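Local coordinates for putative secreted cellulose binding protein (Streptomyces coelicolor, PDB 4OY7) that cleaves glycosidic bonds of cellulose oxidatively with a single copper ion, as the catalytic domain of a lytic polysaccharide monooxygenase of family AA10, at residues A[136-141]-A[158-163]; A[102-107]-A[172-177]. All coordinates share one frame; numbering follows the deposited sequence.

Interaction 1 of 2, residues A[136-141]-A[158-163]; sequences LIQTVT and WDLALP
Gln138 has CG anti to its backbone N (chi1 151°) and stays extended beyond it, so its amide is carried across to strand 155-161, where Trp158 holds its ring in the crowded position between its own N and carbonyl carbon (chi1 67°). The amide then makes two hydrogen bonds at once. Its OE1 takes the indole N-H, with Trp158 NE1 2.9 Å from Gln138 OE1; this bond is bent, and the donor stands above the carbonyl plane. Its NE2 gives a straighter bond, 2.9 Å from Gln138 NE2 to Asp159 O, lying in the amide plane and meeting a lone pair of that carbonyl. Together the two fix the flip of the amide, which is turned 78° from the indole plane. Strands 136-141 and 158-161 run nearly antiparallel, with axes 8.3 Å apart, and belong to different sheets of the beta-sandwich core, so no main-chain pairing joins them and every bridge starts from a side chain, one ending on the main-chain Asp159 O. A classic beta bulge, Ile137 and Gln138 both facing Val116, lets both of these neighbours point toward the other sheet. Val140 lays CG2 over one face of the Trp158 pyrrole ring, a CH-pi contact 3.5 Å from Val140 CG2 to the ring centroid; Phe114 also meets this indole. Farther along, the side chains of Ile137 and Leu160 cross at about a right angle, Ile137 CD1 touching Leu160 CD1 at 4.0 Å, and Pro163 CD lies 4.3 Å from that same Ile137 CD1.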
ATOM      1  N   LEU A 136     -13.557  -4.377  -4.104  1.00  8.14           N
ATOM      2  CA  LEU A 136     -13.789  -3.318  -3.133  1.00  7.95           C
ATOM      3  C   LEU A 136     -14.534  -3.884  -1.953  1.00  8.30           C
ATOM      4  O   LEU A 136     -15.654  -4.378  -2.105  1.00  9.24           O
ATOM      5  CB  LEU A 136     -14.620  -2.177  -3.737  1.00  7.90           C
ATOM      6  CG  LEU A 136     -14.904  -0.979  -2.815  1.00  7.75           C
ATOM      7  CD1 LEU A 136     -13.635  -0.187  -2.465  1.00  7.39           C
ATOM      8  CD2 LEU A 136     -15.957  -0.077  -3.451  1.00  8.07           C
ATOM      9  N   ILE A 137     -13.919  -3.809  -0.780  1.00  8.30           N
ATOM     10  CA  ILE A 137     -14.487  -4.409   0.440  1.00  8.67           C
ATOM     11  C   ILE A 137     -14.865  -3.383   1.513  1.00  8.63           C
ATOM     12  O   ILE A 137     -15.658  -3.674   2.398  1.00  9.05           O
ATOM     13  CB  ILE A 137     -13.597  -5.544   1.018  1.00  8.96           C
ATOM     14  CG1 ILE A 137     -12.216  -5.086   1.436  1.00  8.91           C
ATOM     15  CG2 ILE A 137     -13.496  -6.711   0.022  1.00  9.25           C
ATOM     16  CD1 ILE A 137     -11.483  -6.156   2.241  1.00  9.11           C
ATOM     17  N   GLN A 138     -14.364  -2.157   1.391  1.00  8.23           N
ATOM     18  CA  GLN A 138     -14.660  -1.100   2.341  1.00  8.54           C
ATOM     19  C   GLN A 138     -14.303   0.264   1.760  1.00  8.21           C
ATOM     20  O   GLN A 138     -13.318   0.388   1.040  1.00  7.58           O
ATOM     21  CB  GLN A 138     -13.910  -1.422   3.652  1.00  9.08           C
ATOM     22  CG  GLN A 138     -13.488  -0.278   4.517  1.00  9.35           C
ATOM     23  CD  GLN A 138     -12.627  -0.722   5.685  1.00  9.31           C
ATOM     24  OE1 GLN A 138     -11.408  -0.909   5.568  1.00  9.13           O
ATOM     25  NE2 GLN A 138     -13.258  -0.862   6.806  1.00  9.74           N
ATOM     26  N   THR A 139     -15.100   1.287   2.036  1.00  8.49           N
ATOM     27  CA  THR A 139     -14.662   2.663   1.781  1.00  8.62           C
ATOM     28  C   THR A 139     -14.773   3.401   3.086  1.00  9.00           C
ATOM     29  O   THR A 139     -15.798   3.292   3.724  1.00  9.79           O
ATOM     30  CB  THR A 139     -15.438   3.391   0.655  1.00  8.77           C
ATOM     31  OG1 THR A 139     -15.359   2.615  -0.551  1.00  8.74           O
ATOM     32  CG2 THR A 139     -14.852   4.754   0.368  1.00  8.81           C
ATOM     33  N   VAL A 140     -13.709   4.096   3.497  1.00  8.77           N
ATOM     34  CA  VAL A 140     -13.646   4.782   4.793  1.00  9.11           C
ATOM     35  C   VAL A 140     -13.540   6.272   4.543  1.00  9.05           C
ATOM     36  O   VAL A 140     -12.522   6.762   4.042  1.00  8.59           O
ATOM     37  CB  VAL A 140     -12.422   4.316   5.614  1.00  9.19           C
ATOM     38  CG1 VAL A 140     -12.399   4.969   6.993  1.00  9.89           C
ATOM     39  CG2 VAL A 140     -12.448   2.805   5.708  1.00  9.20           C
ATOM     40  N   THR A 141     -14.584   7.003   4.922  1.00  9.40           N
ATOM     41  CA  THR A 141     -14.645   8.428   4.659  1.00  9.55           C
ATOM     42  C   THR A 141     -14.121   9.212   5.855  1.00 10.16           C
ATOM     43  O   THR A 141     -14.676   9.124   6.960  1.00 10.61           O
ATOM     44  CB  THR A 141     -16.084   8.839   4.285  1.00  9.96           C
ATOM     45  OG1 THR A 141     -16.522   8.072   3.142  1.00  9.45           O
ATOM     46  CG2 THR A 141     -16.142  10.338   3.992  1.00 10.32           C
ATOM     47  N   TRP A 158      -8.694   3.063  11.410  1.00  9.91           N
ATOM     48  CA  TRP A 158     -10.039   2.494  11.300  1.00 10.20           C
ATOM     49  C   TRP A 158      -9.993   0.979  11.428  1.00 10.42           C
ATOM     50  O   TRP A 158      -8.920   0.390  11.419  1.00 10.36           O
ATOM     51  CB  TRP A 158     -10.710   2.886   9.995  1.00  9.63           C
ATOM     52  CG  TRP A 158     -10.124   2.340   8.718  1.00  8.70           C
ATOM     53  CD1 TRP A 158     -10.462   1.159   8.106  1.00  8.30           C
ATOM     54  CD2 TRP A 158      -9.133   2.956   7.873  1.00  8.16           C
ATOM     55  NE1 TRP A 158      -9.754   1.009   6.930  1.00  7.67           N
ATOM     56  CE2 TRP A 158      -8.940   2.098   6.760  1.00  7.59           C
ATOM     57  CE3 TRP A 158      -8.420   4.176   7.933  1.00  8.23           C
ATOM     58  CZ2 TRP A 158      -8.059   2.397   5.732  1.00  7.14           C
ATOM     59  CZ3 TRP A 158      -7.535   4.483   6.904  1.00  7.85           C
ATOM     60  CH2 TRP A 158      -7.368   3.594   5.806  1.00  7.28           C
ATOM     61  N   ASP A 159     -11.155   0.354  11.580  1.00 10.88           N
ATOM     62  CA  ASP A 159     -11.228  -1.100  11.684  1.00 11.18           C
ATOM     63  C   ASP A 159     -11.623  -1.701  10.334  1.00 10.23           C
ATOM     64  O   ASP A 159     -12.436  -1.109   9.623  1.00  9.99           O
ATOM     65  CB  ASP A 159     -12.287  -1.519  12.705  1.00 12.52           C
ATOM     66  CG  ASP A 159     -11.955  -1.098  14.121  1.00 13.95           C
ATOM     67  OD1 ASP A 159     -10.775  -1.216  14.518  1.00 14.79           O
ATOM     68  OD2 ASP A 159     -12.904  -0.713  14.853  1.00 15.96           O
ATOM     69  N   LEU A 160     -11.067  -2.876  10.016  1.00  9.64           N
ATOM     70  CA  LEU A 160     -11.457  -3.674   8.849  1.00  9.09           C
ATOM     71  C   LEU A 160     -11.822  -5.114   9.242  1.00  9.37           C
ATOM     72  O   LEU A 160     -10.978  -5.828   9.795  1.00  9.22           O
ATOM     73  CB  LEU A 160     -10.308  -3.703   7.833  1.00  8.42           C
ATOM     74  CG  LEU A 160     -10.434  -4.651   6.627  1.00  8.10           C
ATOM     75  CD1 LEU A 160     -11.696  -4.353   5.810  1.00  8.15           C
ATOM     76  CD2 LEU A 160      -9.134  -4.604   5.810  1.00  7.60           C
ATOM     77  N   ALA A 161     -13.051  -5.536   8.923  1.00  9.63           N
ATOM     78  CA  ALA A 161     -13.514  -6.907   9.161  1.00 10.05           C
ATOM     79  C   ALA A 161     -13.093  -7.748   7.977  1.00  9.75           C
ATOM     80  O   ALA A 161     -13.607  -7.559   6.876  1.00  9.83           O
ATOM     81  CB  ALA A 161     -15.032  -6.939   9.325  1.00 10.53           C
ATOM     82  N   LEU A 162     -12.104  -8.614   8.169  1.00  9.70           N
ATOM     83  CA  LEU A 162     -11.523  -9.364   7.062  1.00  9.30           C
ATOM     84  C   LEU A 162     -12.485 -10.488   6.676  1.00  9.73           C
ATOM     85  O   LEU A 162     -13.002 -11.182   7.545  1.00 10.40           O
ATOM     86  CB  LEU A 162     -10.167  -9.954   7.465  1.00  9.30           C
ATOM     87  CG  LEU A 162      -9.092  -8.914   7.821  1.00  9.09           C
ATOM     88  CD1 LEU A 162      -7.999  -9.531   8.684  1.00  9.44           C
ATOM     89  CD2 LEU A 162      -8.528  -8.317   6.528  1.00  8.50           C
ATOM     90  N   PRO A 163     -12.715 -10.689   5.374  1.00  9.47           N
ATOM     91  CA  PRO A 163     -13.593 -11.787   4.964  1.00  9.92           C
ATOM     92  C   PRO A 163     -13.136 -13.142   5.517  1.00 10.36           C
ATOM     93  O   PRO A 163     -11.926 -13.366   5.689  1.00 10.13           O
ATOM     94  CB  PRO A 163     -13.475 -11.784   3.432  1.00  9.63           C
ATOM     95  CG  PRO A 163     -12.960 -10.469   3.068  1.00  9.22           C
ATOM     96  CD  PRO A 163     -12.166  -9.958   4.220  1.00  9.01           C
TER

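Interaction 2 of 2, residues A[102-107]-A[172-177]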
ATOM      1  N   VAL A 102      -6.580  -0.962  11.207  1.00  9.71           N
ATOM      2  CA  VAL A 102      -5.831  -0.490  10.029  1.00  9.24           C
ATOM      3  C   VAL A 102      -5.221   0.876  10.351  1.00  9.55           C
ATOM      4  O   VAL A 102      -5.847   1.660  11.056  1.00  9.94           O
ATOM      5  CB  VAL A 102      -6.748  -0.391   8.785  1.00  8.85           C
ATOM      6  CG1 VAL A 102      -6.039   0.299   7.607  1.00  8.40           C
ATOM      7  CG2 VAL A 102      -7.267  -1.770   8.380  1.00  8.82           C
ATOM      8  N   GLU A 103      -3.981   1.104   9.890  1.00  9.34           N
ATOM      9  CA  GLU A 103      -3.252   2.365  10.082  1.00  9.78           C
ATOM     10  C   GLU A 103      -2.758   2.834   8.743  1.00  9.03           C
ATOM     11  O   GLU A 103      -2.251   2.013   7.982  1.00  8.74           O
ATOM     12  CB  GLU A 103      -2.063   2.167  11.040  1.00 10.87           C
ATOM     13  CG  GLU A 103      -2.562   1.793  12.422  1.00 12.07           C
ATOM     14  CD  GLU A 103      -1.563   1.950  13.573  1.00 13.51           C
ATOM     15  OE1 GLU A 103      -0.462   2.495  13.414  1.00 14.43           O
ATOM     16  OE2 GLU A 103      -1.892   1.512  14.676  1.00 15.34           O
ATOM     17  N   TYR A 104      -3.009   4.097   8.410  1.00  8.61           N
ATOM     18  CA  TYR A 104      -2.553   4.667   7.154  1.00  7.89           C
ATOM     19  C   TYR A 104      -1.821   5.963   7.450  1.00  8.07           C
ATOM     20  O   TYR A 104      -2.312   6.775   8.238  1.00  8.20           O
ATOM     21  CB  TYR A 104      -3.740   4.903   6.224  1.00  7.59           C
ATOM     22  CG  TYR A 104      -3.399   5.146   4.769  1.00  7.08           C
ATOM     23  CD1 TYR A 104      -2.847   6.362   4.368  1.00  7.28           C
ATOM     24  CD2 TYR A 104      -3.673   4.203   3.787  1.00  6.73           C
ATOM     25  CE1 TYR A 104      -2.532   6.607   3.052  1.00  7.05           C
ATOM     26  CE2 TYR A 104      -3.396   4.452   2.469  1.00  6.50           C
ATOM     27  CZ  TYR A 104      -2.807   5.652   2.105  1.00  6.65           C
ATOM     28  OH  TYR A 104      -2.515   5.903   0.788  1.00  6.67           O
ATOM     29  N   SER A 105      -0.614   6.129   6.903  1.00  7.87           N
ATOM     30  CA  SER A 105       0.210   7.286   7.225  1.00  8.46           C
ATOM     31  C   SER A 105      -0.498   8.602   6.974  1.00  8.73           C
ATOM     32  O   SER A 105      -1.120   8.771   5.963  1.00  8.41           O
ATOM     33  CB  SER A 105       1.501   7.262   6.400  1.00  8.20           C
ATOM     34  OG  SER A 105       2.235   8.465   6.540  1.00  8.85           O
ATOM     35  N   ASN A 106      -0.355   9.545   7.913  1.00  9.60           N
ATOM     36  CA  ASN A 106      -0.795  10.930   7.677  1.00 10.18           C
ATOM     37  C   ASN A 106       0.406  11.860   7.517  1.00 10.95           C
ATOM     38  O   ASN A 106       0.443  12.939   8.106  1.00 11.74           O
ATOM     39  CB  ASN A 106      -1.718  11.438   8.793  1.00 10.77           C
ATOM     40  CG  ASN A 106      -1.033  11.517  10.130  1.00 11.48           C
ATOM     41  OD1 ASN A 106       0.111  11.092  10.269  1.00 11.60           O
ATOM     42  ND2 ASN A 106      -1.734  12.028  11.129  1.00 12.17           N
ATOM     43  N   TRP A 107       1.402  11.433   6.734  1.00 11.03           N
ATOM     44  CA  TRP A 107       2.611  12.245   6.593  1.00 12.04           C
ATOM     45  C   TRP A 107       2.261  13.676   6.155  1.00 12.37           C
ATOM     46  O   TRP A 107       2.836  14.633   6.667  1.00 13.00           O
ATOM     47  CB  TRP A 107       3.632  11.581   5.644  1.00 11.98           C
ATOM     48  CG  TRP A 107       4.993  12.240   5.717  1.00 13.19           C
ATOM     49  CD1 TRP A 107       5.578  13.023   4.755  1.00 13.58           C
ATOM     50  CD2 TRP A 107       5.909  12.224   6.826  1.00 14.46           C
ATOM     51  NE1 TRP A 107       6.812  13.460   5.187  1.00 14.48           N
ATOM     52  CE2 TRP A 107       7.026  13.009   6.462  1.00 15.02           C
ATOM     53  CE3 TRP A 107       5.891  11.626   8.101  1.00 15.12           C
ATOM     54  CZ2 TRP A 107       8.122  13.209   7.324  1.00 16.35           C
ATOM     55  CZ3 TRP A 107       6.970  11.841   8.958  1.00 16.18           C
ATOM     56  CH2 TRP A 107       8.078  12.615   8.559  1.00 16.62           C
ATOM     57  N   ILE A 172      -3.773  -6.312  -0.269  1.00  5.75           N
ATOM     58  CA  ILE A 172      -4.763  -5.259  -0.022  1.00  5.78           C
ATOM     59  C   ILE A 172      -4.275  -3.999  -0.716  1.00  5.45           C
ATOM     60  O   ILE A 172      -3.203  -3.485  -0.401  1.00  5.51           O
ATOM     61  CB  ILE A 172      -4.967  -5.002   1.491  1.00  6.09           C
ATOM     62  CG1 ILE A 172      -5.652  -6.215   2.142  1.00  6.52           C
ATOM     63  CG2 ILE A 172      -5.808  -3.762   1.745  1.00  6.15           C
ATOM     64  CD1 ILE A 172      -5.557  -6.239   3.647  1.00  7.02           C
ATOM     65  N   PHE A 173      -5.091  -3.510  -1.641  1.00  5.36           N
ATOM     66  CA  PHE A 173      -4.808  -2.278  -2.385  1.00  5.24           C
ATOM     67  C   PHE A 173      -5.723  -1.186  -1.879  1.00  5.31           C
ATOM     68  O   PHE A 173      -6.936  -1.424  -1.680  1.00  5.70           O
ATOM     69  CB  PHE A 173      -5.084  -2.463  -3.880  1.00  5.11           C
ATOM     70  CG  PHE A 173      -5.173  -1.178  -4.629  1.00  5.04           C
ATOM     71  CD1 PHE A 173      -4.033  -0.391  -4.841  1.00  4.96           C
ATOM     72  CD2 PHE A 173      -6.385  -0.734  -5.121  1.00  5.18           C
ATOM     73  CE1 PHE A 173      -4.126   0.797  -5.537  1.00  4.95           C
ATOM     74  CE2 PHE A 173      -6.474   0.476  -5.800  1.00  5.08           C
ATOM     75  CZ  PHE A 173      -5.348   1.257  -5.968  1.00  5.00           C
ATOM     76  N   MET A 174      -5.152  -0.011  -1.612  1.00  5.42           N
ATOM     77  CA  MET A 174      -5.944   1.139  -1.189  1.00  5.72           C
ATOM     78  C   MET A 174      -5.684   2.322  -2.079  1.00  5.72           C
ATOM     79  O   MET A 174      -4.525   2.566  -2.497  1.00  5.74           O
ATOM     80  CB  MET A 174      -5.665   1.530   0.253  1.00  6.10           C
ATOM     81  CG  MET A 174      -5.623   0.375   1.215  1.00  6.35           C
ATOM     82  SD  MET A 174      -5.535   0.963   2.922  1.00  7.13           S
ATOM     83  CE  MET A 174      -5.064  -0.562   3.714  1.00  7.21           C
ATOM     84  N   GLN A 175      -6.760   3.015  -2.402  1.00  5.65           N
ATOM     85  CA  GLN A 175      -6.689   4.275  -3.137  1.00  5.76           C
ATOM     86  C   GLN A 175      -7.254   5.349  -2.230  1.00  5.92           C
ATOM     87  O   GLN A 175      -8.396   5.274  -1.755  1.00  6.38           O
ATOM     88  CB  GLN A 175      -7.433   4.212  -4.467  1.00  5.69           C
ATOM     89  CG  GLN A 175      -7.093   5.362  -5.393  1.00  5.86           C
ATOM     90  CD  GLN A 175      -7.716   5.205  -6.769  1.00  5.92           C
ATOM     91  OE1 GLN A 175      -8.060   4.090  -7.182  1.00  6.05           O
ATOM     92  NE2 GLN A 175      -7.835   6.317  -7.507  1.00  6.20           N
ATOM     93  N   TRP A 176      -6.404   6.327  -1.924  1.00  6.06           N
ATOM     94  CA  TRP A 176      -6.769   7.445  -1.100  1.00  6.25           C
ATOM     95  C   TRP A 176      -7.200   8.553  -2.037  1.00  6.38           C
ATOM     96  O   TRP A 176      -6.368   9.120  -2.758  1.00  6.50           O
ATOM     97  CB  TRP A 176      -5.572   7.906  -0.263  1.00  6.45           C
ATOM     98  CG  TRP A 176      -5.862   8.980   0.733  1.00  6.97           C
ATOM     99  CD1 TRP A 176      -7.093   9.432   1.156  1.00  7.27           C
ATOM    100  CD2 TRP A 176      -4.886   9.723   1.479  1.00  7.34           C
ATOM    101  NE1 TRP A 176      -6.928  10.416   2.100  1.00  7.87           N
ATOM    102  CE2 TRP A 176      -5.589  10.611   2.315  1.00  7.81           C
ATOM    103  CE3 TRP A 176      -3.474   9.720   1.518  1.00  7.35           C
ATOM    104  CZ2 TRP A 176      -4.939  11.486   3.177  1.00  8.35           C
ATOM    105  CZ3 TRP A 176      -2.848  10.581   2.343  1.00  7.91           C
ATOM    106  CH2 TRP A 176      -3.571  11.445   3.187  1.00  8.28           C
ATOM    107  N   VAL A 177      -8.489   8.846  -2.019  1.00  6.40           N
ATOM    108  CA  VAL A 177      -9.104   9.780  -2.949  1.00  6.65           C
ATOM    109  C   VAL A 177      -9.423  11.066  -2.219  1.00  7.27           C
ATOM    110  O   VAL A 177     -10.356  11.144  -1.405  1.00  7.57           O
ATOM    111  CB  VAL A 177     -10.357   9.145  -3.584  1.00  6.54           C
ATOM    112  CG1 VAL A 177     -10.996  10.101  -4.591  1.00  6.82           C
ATOM    113  CG2 VAL A 177      -9.950   7.814  -4.194  1.00  6.25           C
TER
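Strands 102-105 and 172-177 cross at 52° with their axes 10.8 Å apart, too far for backbone pairing, and side chains from the two facing sheets of the sandwich fill the interval. Tyr104 is the centre of the contact: CG anti to its backbone N sends the ring between Met174 and Trp176. Its CE1 edge is directed at the face of the Trp176 six-membered ring in an offset edge-to-face pair, centroids 5.4 Å apart and planes at 70°; the closest atoms are Tyr104 CE1 and Trp176 CE3 at 3.6 Å. Near the root of the indole, Trp176 CB lies 3.8 Å from Tyr104 OH, a hydroxyl that is hydrogen-bonded to a further partner. Along the other edge of the phenol comes Met174, extended beyond CG, its SD 3.8 Å from Tyr104 CD2 and close to the ring plane, a Met-aromatic contact. The methyl beyond the sulfur meets Val102 tip to tip, Met174 CE being 4.1 Å from Val102 CG1. An alanine in place of Tyr104 would probably loosen both Met174 and Trp176, since each would lose the ring edge it packs against. Trp176 also stacks on Phe114 and meets the ring of His110, a copper ligand, and its side chain comes within about 5 Å of the bound copper. With no hydrogen bond between the two strands, aromatic and sulfur contacts hold this buried layer together; Trp176 is placed as a second-shell residue beside His110, and the phenol edge against its indole probably helps keep it there.

How the interactions relate
The two contacts lie about 11 Å apart, centre to centre, in the same beta-sandwich core and both join its facing sheets. Along the chain the order is 102-107, 136-141, 158-163, 172-177, so interaction 1 falls wholly between the two segments of interaction 2. Strands 99-105 and 155-161 are antiparallel neighbours in one sheet, tied by the probable hydrogen bond Trp158 O to Val102 N at 2.7 Å; strands 134-141 and 168-178 belong to the other, each beside 112-119. Trp158 packs on both Tyr104 and Met174, making one continuous interior that runs from the partly exposed side at interaction 1 to the neighbourhood of the copper site at interaction 2.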